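Local coordinates for Cgl0159-like domain-containing protein (Corynebacterium glutamicum, PDB 3FOK) that is of unknown function but folds as a TIM barrel, the architecture of many enzymes, and belongs to the Cgl0159-like family, at residues Pro3-Ser7 against Leu73-Ile78; Ala26-Arg32 against Asp139-Asp143; Phe45-His51 against Thr271-Leu277; Arg69-Leu73 against Asp93-Leu98. One frame throughout, in Å; residues are numbered along the deposited sequence.

The contacts follow one side of a TIM barrel from its outer layer to its wall. The centre of contact 3 lies about 6 Å from that of the chain; it joins strand 44-48, first of the barrel, to its last, strand 267-272, which closes the ring. Helix 69-81, next after strand 44-48, takes part in contacts 1 and 4, whose centres are about 10 Å apart and which share Leu73. Contact 1 ties the N-terminal tail to it, and contact 4 sets it against helix 92-100. Contact 2, its centre about 16 Å from that of contact 4, adds helix 23-30, whose Phe29 touches Ile95 of helix 92-100. The N-terminal extension thus becomes part of the barrel's outer layer.

Contact 1: Pro3-Ser7 against Leu73-Ile78; sequences PPIIS and LERMAI
Glu74 supplies the polar part of the contact between the N-terminal tail, residues 3-7, and helix 69-81. Its side chain bends at CG (chi2 -55°), which brings the carboxylate to the backbone of the tail, where OE2 accepts a hydrogen bond from Ile6 N at 2.6 Å. The N-H points fairly straight at the oxygen, at 153°, and the donor lies nearly in line with the C-O bond. Ile5 N is also close, 2.9 Å from Glu74 OE2, and Pro4 CB borders the same oxygen.

The apolar part is centred on the methyl of Ala77, which faces the tail. Ile5 reaches it with its short branch, CG2 to Ala77 CB 3.6 Å, while CG1 turns to Ile78 CG1 at 4.0 Å. Ile6 CG1 lies 3.9 Å from Ala77 CB, and Ile6 CD1 continues toward Leu73. Phe11 of helix 8-20 and Leu103 also touch Ile6, and Ser7 OG caps helix 8-20 at Ser10 N.

Because the acid grips a backbone N-H rather than a side chain, it ties the backbone of the tail to the helix at Ile6; the Ile6 N-H dipole would probably offset part of the carboxylate charge.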
# COMPACT_ATOMS: atom_id res chain seq x y z
N PRO A 3 36.99 -8.44 -36.79
CA PRO A 3 36.79 -6.98 -36.69
C PRO A 3 35.57 -6.71 -35.82
O PRO A 3 34.49 -7.24 -36.06
CB PRO A 3 36.57 -6.48 -38.11
CG PRO A 3 35.87 -7.68 -38.73
CD PRO A 3 36.60 -8.91 -38.13
N PRO A 4 35.73 -5.86 -34.79
CA PRO A 4 34.64 -5.52 -33.87
C PRO A 4 33.48 -4.80 -34.55
O PRO A 4 33.68 -4.01 -35.47
CB PRO A 4 35.33 -4.65 -32.83
CG PRO A 4 36.35 -3.93 -33.66
CD PRO A 4 36.93 -5.06 -34.49
N ILE A 5 32.26 -5.07 -34.09
CA ILE A 5 31.08 -4.43 -34.64
C ILE A 5 30.99 -3.00 -34.11
O ILE A 5 30.48 -2.11 -34.79
CB ILE A 5 29.80 -5.20 -34.27
CG1 ILE A 5 29.85 -6.63 -34.82
CG2 ILE A 5 28.58 -4.47 -34.82
CD1 ILE A 5 29.71 -6.72 -36.33
N ILE A 6 31.47 -2.78 -32.89
CA ILE A 6 31.43 -1.45 -32.30
C ILE A 6 32.83 -0.87 -32.11
O ILE A 6 33.60 -1.32 -31.27
CB ILE A 6 30.73 -1.46 -30.92
CG1 ILE A 6 29.36 -2.12 -31.04
CG2 ILE A 6 30.57 -0.02 -30.42
CD1 ILE A 6 28.60 -2.20 -29.73
N SER A 7 33.15 0.14 -32.92
CA SER A 7 34.46 0.79 -32.85
C SER A 7 34.56 1.64 -31.60
O SER A 7 33.56 2.19 -31.12
CB SER A 7 34.67 1.68 -34.07
OG SER A 7 33.80 2.80 -34.03
N LEU A 73 28.16 -5.56 -24.69
CA LEU A 73 27.57 -4.89 -25.85
C LEU A 73 28.18 -5.40 -27.16
O LEU A 73 27.46 -5.59 -28.14
CB LEU A 73 27.74 -3.37 -25.73
CG LEU A 73 26.91 -2.69 -24.63
CD1 LEU A 73 27.28 -1.22 -24.53
CD2 LEU A 73 25.43 -2.86 -24.93
N GLU A 74 29.49 -5.63 -27.17
CA GLU A 74 30.16 -6.13 -28.37
C GLU A 74 29.61 -7.51 -28.72
O GLU A 74 29.23 -7.78 -29.86
CB GLU A 74 31.67 -6.24 -28.15
CG GLU A 74 32.52 -5.38 -29.09
CD GLU A 74 32.24 -5.65 -30.56
OE1 GLU A 74 32.44 -6.80 -31.02
OE2 GLU A 74 31.83 -4.71 -31.26
N ARG A 75 29.59 -8.40 -27.72
CA ARG A 75 29.09 -9.75 -27.93
C ARG A 75 27.65 -9.71 -28.41
O ARG A 75 27.22 -10.54 -29.20
CB ARG A 75 29.21 -10.54 -26.62
CG ARG A 75 30.61 -10.45 -26.01
CD ARG A 75 30.69 -11.13 -24.65
NE ARG A 75 31.00 -12.55 -24.77
CZ ARG A 75 32.23 -13.05 -24.76
NH1 ARG A 75 33.28 -12.25 -24.63
NH2 ARG A 75 32.42 -14.36 -24.89
N MSE A 76 26.90 -8.71 -27.95
CA MSE A 76 25.51 -8.54 -28.35
C MSE A 76 25.45 -8.08 -29.80
O MSE A 76 24.67 -8.59 -30.61
CB MSE A 76 24.80 -7.51 -27.45
CG MSE A 76 23.69 -8.08 -26.58
SE MSE A 76 22.27 -8.91 -27.59
CE MSE A 76 23.10 -10.61 -27.89
N ALA A 77 26.28 -7.09 -30.13
CA ALA A 77 26.34 -6.55 -31.48
C ALA A 77 26.64 -7.66 -32.48
O ALA A 77 26.06 -7.70 -33.57
CB ALA A 77 27.41 -5.47 -31.56
N ILE A 78 27.55 -8.55 -32.11
CA ILE A 78 27.92 -9.66 -32.97
C ILE A 78 26.70 -10.55 -33.21
O ILE A 78 26.36 -10.86 -34.35
CB ILE A 78 29.05 -10.51 -32.34
CG1 ILE A 78 30.34 -9.70 -32.30
CG2 ILE A 78 29.24 -11.80 -33.14
CD1 ILE A 78 31.50 -10.41 -31.63

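Contact 2: Ala26-Arg32 against Asp139-Asp143; sequences AERFKQR and DRGVD
The loop that leads from helix 134-140 into strand 144-151, at the N-terminal end of the barrel strands, is covered by the end of helix 23-30. The Phe29 ring and the aliphatic part of Arg140 form the centre. Arg140 CG stands 3.3 Å from the centroid of the Phe29 ring and 5° off the ring normal, a CH-pi contact over the face. Bends at chi2 and chi3 take the arginine chain past the ring, so that Ala26 CB covers one face of its guanidinium, 3.5 Å from Arg140 NH1. The charged end goes on to a salt bridge with Asp215 of the second subunit.

Val142 CG1 adds a looser apolar contact, 4.2 Å from Phe29 CZ. The extended Lys30 chain sends NZ to Asp139 OD1 in a long, weak salt bridge.

Arg32 holds the other side of the loop. Its NH2 donates to Gly141 O at 2.9 Å, close to the guanidinium plane but above the carbonyl plane, and to Asp143 OD1 at 3.1 Å in a salt bridge on the syn side of the carboxylate, though tilted out of its plane, the two flat groups 85° apart. A water accepts from Arg32 NE at 2.8 Å and donates to Arg140 O. Gly141, the first residue to leave the helix, has positive phi (97°). Asp143 OD1 also receives Val109 N, and Arg32 NH1 binds Leu104 O and Lys107 O.

One guanidinium thereby ties together the turn carbonyl, an acid and two further backbone carbonyls, and it would probably balance the Asp143 charge.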
# COMPACT_ATOMS: atom_id res chain seq x y z
N ALA A 26 16.16 8.51 -26.73
CA ALA A 26 14.76 8.27 -27.04
C ALA A 26 14.46 8.55 -28.51
O ALA A 26 13.68 7.83 -29.14
CB ALA A 26 13.87 9.14 -26.15
N GLU A 27 15.07 9.60 -29.06
CA GLU A 27 14.84 9.96 -30.45
C GLU A 27 15.31 8.86 -31.40
O GLU A 27 14.58 8.46 -32.30
CB GLU A 27 15.54 11.28 -30.77
CG GLU A 27 14.99 11.98 -32.01
CD GLU A 27 15.37 13.45 -32.08
OE1 GLU A 27 15.16 14.17 -31.08
OE2 GLU A 27 15.86 13.90 -33.14
N ARG A 28 16.53 8.38 -31.20
CA ARG A 28 17.06 7.31 -32.04
C ARG A 28 16.25 6.04 -31.87
O ARG A 28 16.12 5.24 -32.79
CB ARG A 28 18.53 7.04 -31.71
CG ARG A 28 19.51 7.93 -32.44
CD ARG A 28 20.89 7.88 -31.81
NE ARG A 28 21.88 8.57 -32.63
CZ ARG A 28 22.42 8.06 -33.73
NH1 ARG A 28 22.06 6.84 -34.15
NH2 ARG A 28 23.31 8.75 -34.42
N PHE A 29 15.69 5.88 -30.68
CA PHE A 29 14.90 4.70 -30.37
C PHE A 29 13.61 4.70 -31.19
O PHE A 29 13.20 3.67 -31.72
CB PHE A 29 14.55 4.69 -28.88
CG PHE A 29 14.30 3.32 -28.32
CD1 PHE A 29 13.43 2.44 -28.95
CD2 PHE A 29 14.94 2.90 -27.16
CE1 PHE A 29 13.19 1.17 -28.44
CE2 PHE A 29 14.71 1.63 -26.63
CZ PHE A 29 13.83 0.76 -27.28
N LYS A 30 12.98 5.86 -31.30
CA LYS A 30 11.73 5.98 -32.03
C LYS A 30 11.89 6.03 -33.55
O LYS A 30 10.95 5.73 -34.29
CB LYS A 30 10.95 7.20 -31.52
CG LYS A 30 10.60 7.08 -30.04
CD LYS A 30 9.81 8.28 -29.52
CE LYS A 30 9.43 8.08 -28.06
NZ LYS A 30 8.62 9.21 -27.52
N GLN A 31 13.07 6.42 -34.03
CA GLN A 31 13.32 6.48 -35.46
C GLN A 31 13.71 5.10 -35.97
O GLN A 31 13.95 4.89 -37.16
CB GLN A 31 14.44 7.48 -35.75
CG GLN A 31 13.96 8.92 -35.74
CD GLN A 31 15.10 9.92 -35.71
OE1 GLN A 31 16.19 9.64 -36.22
NE2 GLN A 31 14.85 11.09 -35.14
N ARG A 32 13.75 4.16 -35.04
CA ARG A 32 14.09 2.77 -35.29
C ARG A 32 13.14 2.12 -36.29
O ARG A 32 11.93 2.31 -36.22
CB ARG A 32 14.04 2.03 -33.94
CG ARG A 32 14.34 0.56 -33.96
CD ARG A 32 14.34 0.04 -32.52
NE ARG A 32 13.01 -0.27 -32.02
CZ ARG A 32 12.42 -1.45 -32.19
NH1 ARG A 32 13.05 -2.41 -32.84
NH2 ARG A 32 11.21 -1.68 -31.70
N ASP A 139 5.36 3.51 -25.18
CA ASP A 139 5.89 4.80 -25.61
C ASP A 139 7.17 4.68 -26.44
O ASP A 139 7.33 5.38 -27.44
CB ASP A 139 6.19 5.67 -24.39
CG ASP A 139 6.98 6.92 -24.76
OD1 ASP A 139 6.41 7.82 -25.42
OD2 ASP A 139 8.17 7.01 -24.39
N ARG A 140 8.06 3.79 -26.03
CA ARG A 140 9.33 3.60 -26.70
C ARG A 140 9.23 2.75 -27.96
O ARG A 140 10.04 2.89 -28.88
CB ARG A 140 10.32 2.95 -25.74
CG ARG A 140 11.74 3.43 -25.91
CD ARG A 140 11.90 4.83 -25.38
NE ARG A 140 13.21 5.00 -24.78
CZ ARG A 140 13.56 6.01 -23.99
NH1 ARG A 140 12.68 6.96 -23.71
NH2 ARG A 140 14.78 6.05 -23.48
N GLY A 141 8.25 1.86 -27.99
CA GLY A 141 8.08 1.01 -29.14
C GLY A 141 8.69 -0.37 -28.99
O GLY A 141 8.94 -1.04 -29.99
N VAL A 142 8.96 -0.81 -27.76
CA VAL A 142 9.52 -2.15 -27.61
C VAL A 142 8.39 -3.07 -28.06
O VAL A 142 7.22 -2.75 -27.88
CB VAL A 142 9.93 -2.47 -26.15
CG1 VAL A 142 10.63 -1.28 -25.51
CG2 VAL A 142 8.72 -2.90 -25.37
N ASP A 143 8.75 -4.21 -28.62
CA ASP A 143 7.76 -5.13 -29.16
C ASP A 143 7.25 -6.23 -28.24
O ASP A 143 6.18 -6.79 -28.47
CB ASP A 143 8.33 -5.82 -30.41
CG ASP A 143 9.09 -4.86 -31.31
OD1 ASP A 143 10.27 -4.55 -31.01
OD2 ASP A 143 8.50 -4.41 -32.31
O HOH W 1 11.02 1.67 -31.48

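Contact 3: Phe45-His51 against Thr271-Leu277; sequences FIVAADH and TVGRTLL
Val272 O is gripped twice from the neighbouring strand: Ala48 N donates a hydrogen bond of 2.9 Å to it, nearly straight at 164°, and Val47 CA makes a CA-H...O contact at 3.2 Å. These join strands 44-48 and 267-272 in parallel, the first and last strands of the TIM barrel, and so close its ring. One step back, Val272 N gives a weaker bond to Ile46 O, which Thr271 CA also approaches, at 3.0 Å.

Side chains alternate across this pairing. Ile46 and Thr271 share one face with Leu89 of strand 87-90, whereas Val47 shares the other with Val272. Val47 CG1, anti to the backbone N (chi1 -163°), meets Leu277 CG at 3.9 Å, and selenomethionine Met76 of helix 69-81 packs on both residues.

Beyond the pairing the chains remain close. Ala48 O lies 3.6 Å from Leu277 CD1, and the bent chain of Arg274 crosses His51 at about a right angle, its CD 3.3 Å from His51 NE2. This is the C-terminal end of the strands, where active sites of TIM-barrel enzymes usually lie. At the start of strand 44-48, Leu276 CD1 meets the Phe45 ring edge in plane, 3.5 Å from Phe45 CE1.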
# COMPACT_ATOMS: atom_id res chain seq x y z
N PHE A 45 13.78 -15.95 -32.78
CA PHE A 45 15.05 -16.22 -32.12
C PHE A 45 15.53 -14.93 -31.48
O PHE A 45 15.86 -13.96 -32.17
CB PHE A 45 16.08 -16.74 -33.13
CG PHE A 45 17.48 -16.87 -32.57
CD1 PHE A 45 17.70 -17.21 -31.24
CD2 PHE A 45 18.59 -16.68 -33.40
CE1 PHE A 45 18.99 -17.35 -30.73
CE2 PHE A 45 19.88 -16.82 -32.91
CZ PHE A 45 20.08 -17.16 -31.57
N ILE A 46 15.57 -14.92 -30.15
CA ILE A 46 15.97 -13.74 -29.40
C ILE A 46 17.13 -14.00 -28.44
O ILE A 46 17.15 -15.01 -27.74
CB ILE A 46 14.75 -13.21 -28.61
CG1 ILE A 46 13.73 -12.65 -29.60
CG2 ILE A 46 15.19 -12.15 -27.59
CD1 ILE A 46 12.41 -12.27 -28.97
N VAL A 47 18.09 -13.09 -28.42
CA VAL A 47 19.24 -13.22 -27.54
C VAL A 47 19.00 -12.41 -26.27
O VAL A 47 18.67 -11.23 -26.34
CB VAL A 47 20.54 -12.74 -28.23
CG1 VAL A 47 21.74 -13.27 -27.47
CG2 VAL A 47 20.57 -13.22 -29.68
N ALA A 48 19.17 -13.05 -25.13
CA ALA A 48 18.93 -12.42 -23.83
C ALA A 48 20.17 -11.91 -23.09
O ALA A 48 21.22 -12.56 -23.08
CB ALA A 48 18.17 -13.39 -22.94
N ALA A 49 20.01 -10.76 -22.45
CA ALA A 49 21.10 -10.15 -21.69
C ALA A 49 20.57 -9.28 -20.55
O ALA A 49 21.08 -8.19 -20.30
CB ALA A 49 21.98 -9.32 -22.61
N ASP A 50 19.55 -9.76 -19.84
CA ASP A 50 18.99 -9.00 -18.73
C ASP A 50 19.45 -9.52 -17.37
O ASP A 50 18.91 -9.14 -16.33
CB ASP A 50 17.45 -9.01 -18.78
CG ASP A 50 16.87 -10.40 -18.63
OD1 ASP A 50 15.69 -10.50 -18.22
OD2 ASP A 50 17.57 -11.39 -18.92
N HIS A 51 20.48 -10.37 -17.38
CA HIS A 51 21.00 -10.95 -16.15
C HIS A 51 21.73 -9.99 -15.21
O HIS A 51 21.51 -10.01 -13.99
CB HIS A 51 21.94 -12.11 -16.47
CG HIS A 51 21.45 -13.01 -17.56
ND1 HIS A 51 21.38 -12.60 -18.88
CD2 HIS A 51 21.02 -14.29 -17.54
CE1 HIS A 51 20.93 -13.60 -19.62
NE2 HIS A 51 20.70 -14.64 -18.83
N THR A 271 14.96 -18.06 -26.88
CA THR A 271 15.25 -16.81 -26.19
C THR A 271 16.36 -17.22 -25.23
O THR A 271 16.14 -17.44 -24.04
CB THR A 271 14.04 -16.28 -25.38
OG1 THR A 271 12.97 -15.93 -26.28
CG2 THR A 271 14.43 -15.03 -24.60
N VAL A 272 17.56 -17.34 -25.80
CA VAL A 272 18.74 -17.78 -25.08
C VAL A 272 19.76 -16.67 -24.86
O VAL A 272 19.92 -15.78 -25.70
CB VAL A 272 19.41 -18.94 -25.84
CG1 VAL A 272 20.70 -19.35 -25.15
CG2 VAL A 272 18.45 -20.11 -25.93
N GLY A 273 20.47 -16.73 -23.74
CA GLY A 273 21.46 -15.72 -23.44
C GLY A 273 22.83 -16.26 -23.04
O GLY A 273 23.74 -16.33 -23.87
N ARG A 274 22.97 -16.63 -21.77
CA ARG A 274 24.23 -17.14 -21.23
C ARG A 274 25.03 -18.04 -22.17
O ARG A 274 26.23 -17.85 -22.34
CB ARG A 274 23.96 -17.89 -19.92
CG ARG A 274 23.04 -17.18 -18.90
CD ARG A 274 21.62 -17.76 -18.91
NE ARG A 274 20.86 -17.43 -20.11
CZ ARG A 274 19.66 -17.92 -20.41
NH1 ARG A 274 19.08 -18.78 -19.60
NH2 ARG A 274 19.04 -17.54 -21.51
N THR A 275 24.38 -19.02 -22.78
CA THR A 275 25.05 -19.97 -23.67
C THR A 275 25.54 -19.45 -25.02
O THR A 275 26.62 -19.84 -25.48
CB THR A 275 24.15 -21.21 -23.91
OG1 THR A 275 24.25 -22.09 -22.78
CG2 THR A 275 24.57 -21.96 -25.16
N LEU A 276 24.77 -18.57 -25.65
CA LEU A 276 25.12 -18.03 -26.95
C LEU A 276 26.17 -16.92 -26.87
O LEU A 276 27.03 -16.80 -27.74
CB LEU A 276 23.86 -17.54 -27.66
CG LEU A 276 22.79 -18.63 -27.77
CD1 LEU A 276 21.52 -18.05 -28.36
CD2 LEU A 276 23.30 -19.78 -28.63
N LEU A 277 26.08 -16.11 -25.82
CA LEU A 277 27.06 -15.05 -25.58
C LEU A 277 27.93 -15.74 -24.54
O LEU A 277 27.41 -16.47 -23.71
CB LEU A 277 26.40 -13.83 -24.92
CG LEU A 277 25.16 -13.20 -25.54
CD1 LEU A 277 24.49 -12.31 -24.51
CD2 LEU A 277 25.53 -12.41 -26.79

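Contact 4: Arg69-Leu73 against Asp93-Leu98; sequences RYELL and DIIDDL
Arg69 NH2 donates to Asp93 OD2 in a salt bridge of 2.9 Å, almost straight at 169°, with the oxygen in the guanidinium plane. The carboxylate is turned 47° against that plane. Over one face of the same guanidinium lies Ile94 CD1, 3.5 Å from Arg69 CZ, so the group is held at its edge by charge and on its face by a methyl. The arginine CG, anti to the backbone N, sends the chain toward helix 92-100.

The methyl of Ile94 also meets Leu72 CD1 at 3.8 Å, the two chains crossing at about a right angle. Leu73 spreads its two methyls over Asp97, with CD1 and CD2 each 4.0 Å from Asp97 CB, and CD2 reaches Leu98 CD2 at 4.2 Å.

A second shell holds the acids. Thr91 OG1 is hydrogen-bonded to the other oxygen of Asp93, and Arg18 of helix 8-20 makes a salt bridge to Asp97 OD1. Ser235 of the second subunit packs on Arg69.

The segment axes approach to 11.4 Å and cross at -64°. Helices 69-81 and 92-100 follow successive strands of the ring and pack on each other, here at a steep angle, in the outer layer of the TIM barrel.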
# COMPACT_ATOMS: atom_id res chain seq x y z
N ARG A 69 30.58 -4.26 -19.27
CA ARG A 69 29.47 -3.85 -20.12
C ARG A 69 29.86 -3.60 -21.58
O ARG A 69 29.07 -3.85 -22.49
CB ARG A 69 28.79 -2.61 -19.53
CG ARG A 69 27.60 -2.10 -20.33
CD ARG A 69 26.47 -3.13 -20.43
NE ARG A 69 25.44 -2.98 -19.39
CZ ARG A 69 25.37 -3.71 -18.29
NH1 ARG A 69 26.26 -4.67 -18.05
NH2 ARG A 69 24.39 -3.50 -17.42
N TYR A 70 31.08 -3.12 -21.80
CA TYR A 70 31.52 -2.86 -23.17
C TYR A 70 31.66 -4.15 -23.96
O TYR A 70 31.30 -4.20 -25.14
CB TYR A 70 32.85 -2.10 -23.16
CG TYR A 70 32.69 -0.66 -22.70
CD1 TYR A 70 32.27 0.33 -23.59
CD2 TYR A 70 32.90 -0.31 -21.37
CE1 TYR A 70 32.07 1.64 -23.16
CE2 TYR A 70 32.70 0.99 -20.93
CZ TYR A 70 32.29 1.96 -21.83
OH TYR A 70 32.09 3.25 -21.39
N GLU A 71 32.16 -5.20 -23.32
CA GLU A 71 32.29 -6.48 -24.00
C GLU A 71 30.92 -7.11 -24.18
O GLU A 71 30.65 -7.77 -25.17
CB GLU A 71 33.18 -7.45 -23.21
CG GLU A 71 34.56 -6.93 -22.88
CD GLU A 71 35.49 -8.03 -22.42
OE1 GLU A 71 34.99 -9.02 -21.82
OE2 GLU A 71 36.71 -7.91 -22.63
N LEU A 72 30.04 -6.89 -23.20
CA LEU A 72 28.70 -7.43 -23.26
C LEU A 72 28.03 -6.87 -24.50
O LEU A 72 27.42 -7.60 -25.28
CB LEU A 72 27.89 -7.03 -22.02
CG LEU A 72 26.70 -7.91 -21.62
CD1 LEU A 72 25.81 -7.13 -20.67
CD2 LEU A 72 25.89 -8.34 -22.84
N LEU A 73 28.16 -5.56 -24.69
CA LEU A 73 27.57 -4.89 -25.85
C LEU A 73 28.18 -5.40 -27.16
O LEU A 73 27.46 -5.59 -28.14
CB LEU A 73 27.74 -3.37 -25.73
CG LEU A 73 26.91 -2.69 -24.63
CD1 LEU A 73 27.28 -1.22 -24.53
CD2 LEU A 73 25.43 -2.86 -24.93
N ASP A 93 18.67 -0.19 -19.56
CA ASP A 93 20.04 0.30 -19.77
C ASP A 93 20.77 -0.39 -20.92
O ASP A 93 21.61 0.21 -21.58
CB ASP A 93 20.85 0.16 -18.48
CG ASP A 93 21.05 -1.29 -18.08
OD1 ASP A 93 20.05 -1.98 -17.81
OD2 ASP A 93 22.22 -1.74 -18.05
N ILE A 94 20.44 -1.66 -21.15
CA ILE A 94 21.05 -2.43 -22.22
C ILE A 94 20.43 -2.05 -23.57
O ILE A 94 21.13 -1.86 -24.56
CB ILE A 94 20.86 -3.96 -21.99
CG1 ILE A 94 21.64 -4.41 -20.75
CG2 ILE A 94 21.34 -4.75 -23.22
CD1 ILE A 94 23.15 -4.38 -20.92
N ILE A 95 19.11 -1.94 -23.59
CA ILE A 95 18.41 -1.60 -24.81
C ILE A 95 18.72 -0.18 -25.29
O ILE A 95 18.94 0.04 -26.48
CB ILE A 95 16.88 -1.77 -24.66
CG1 ILE A 95 16.57 -3.24 -24.36
CG2 ILE A 95 16.17 -1.32 -25.92
CD1 ILE A 95 17.13 -4.21 -25.39
N ASP A 96 18.77 0.78 -24.37
CA ASP A 96 19.07 2.15 -24.76
C ASP A 96 20.44 2.23 -25.44
O ASP A 96 20.57 2.85 -26.50
CB ASP A 96 19.02 3.11 -23.56
CG ASP A 96 17.62 3.26 -22.99
OD1 ASP A 96 16.63 3.15 -23.75
OD2 ASP A 96 17.49 3.50 -21.77
N ASP A 97 21.47 1.60 -24.86
CA ASP A 97 22.78 1.64 -25.49
C ASP A 97 22.68 1.08 -26.91
O ASP A 97 23.00 1.78 -27.87
CB ASP A 97 23.81 0.83 -24.69
CG ASP A 97 24.18 1.50 -23.38
OD1 ASP A 97 24.12 2.74 -23.31
OD2 ASP A 97 24.55 0.77 -22.42
N LEU A 98 22.22 -0.16 -27.04
CA LEU A 98 22.07 -0.78 -28.35
C LEU A 98 21.26 0.11 -29.29
O LEU A 98 21.54 0.17 -30.48
CB LEU A 98 21.40 -2.15 -28.22
CG LEU A 98 22.20 -3.29 -27.58
CD1 LEU A 98 21.31 -4.51 -27.39
CD2 LEU A 98 23.39 -3.63 -28.47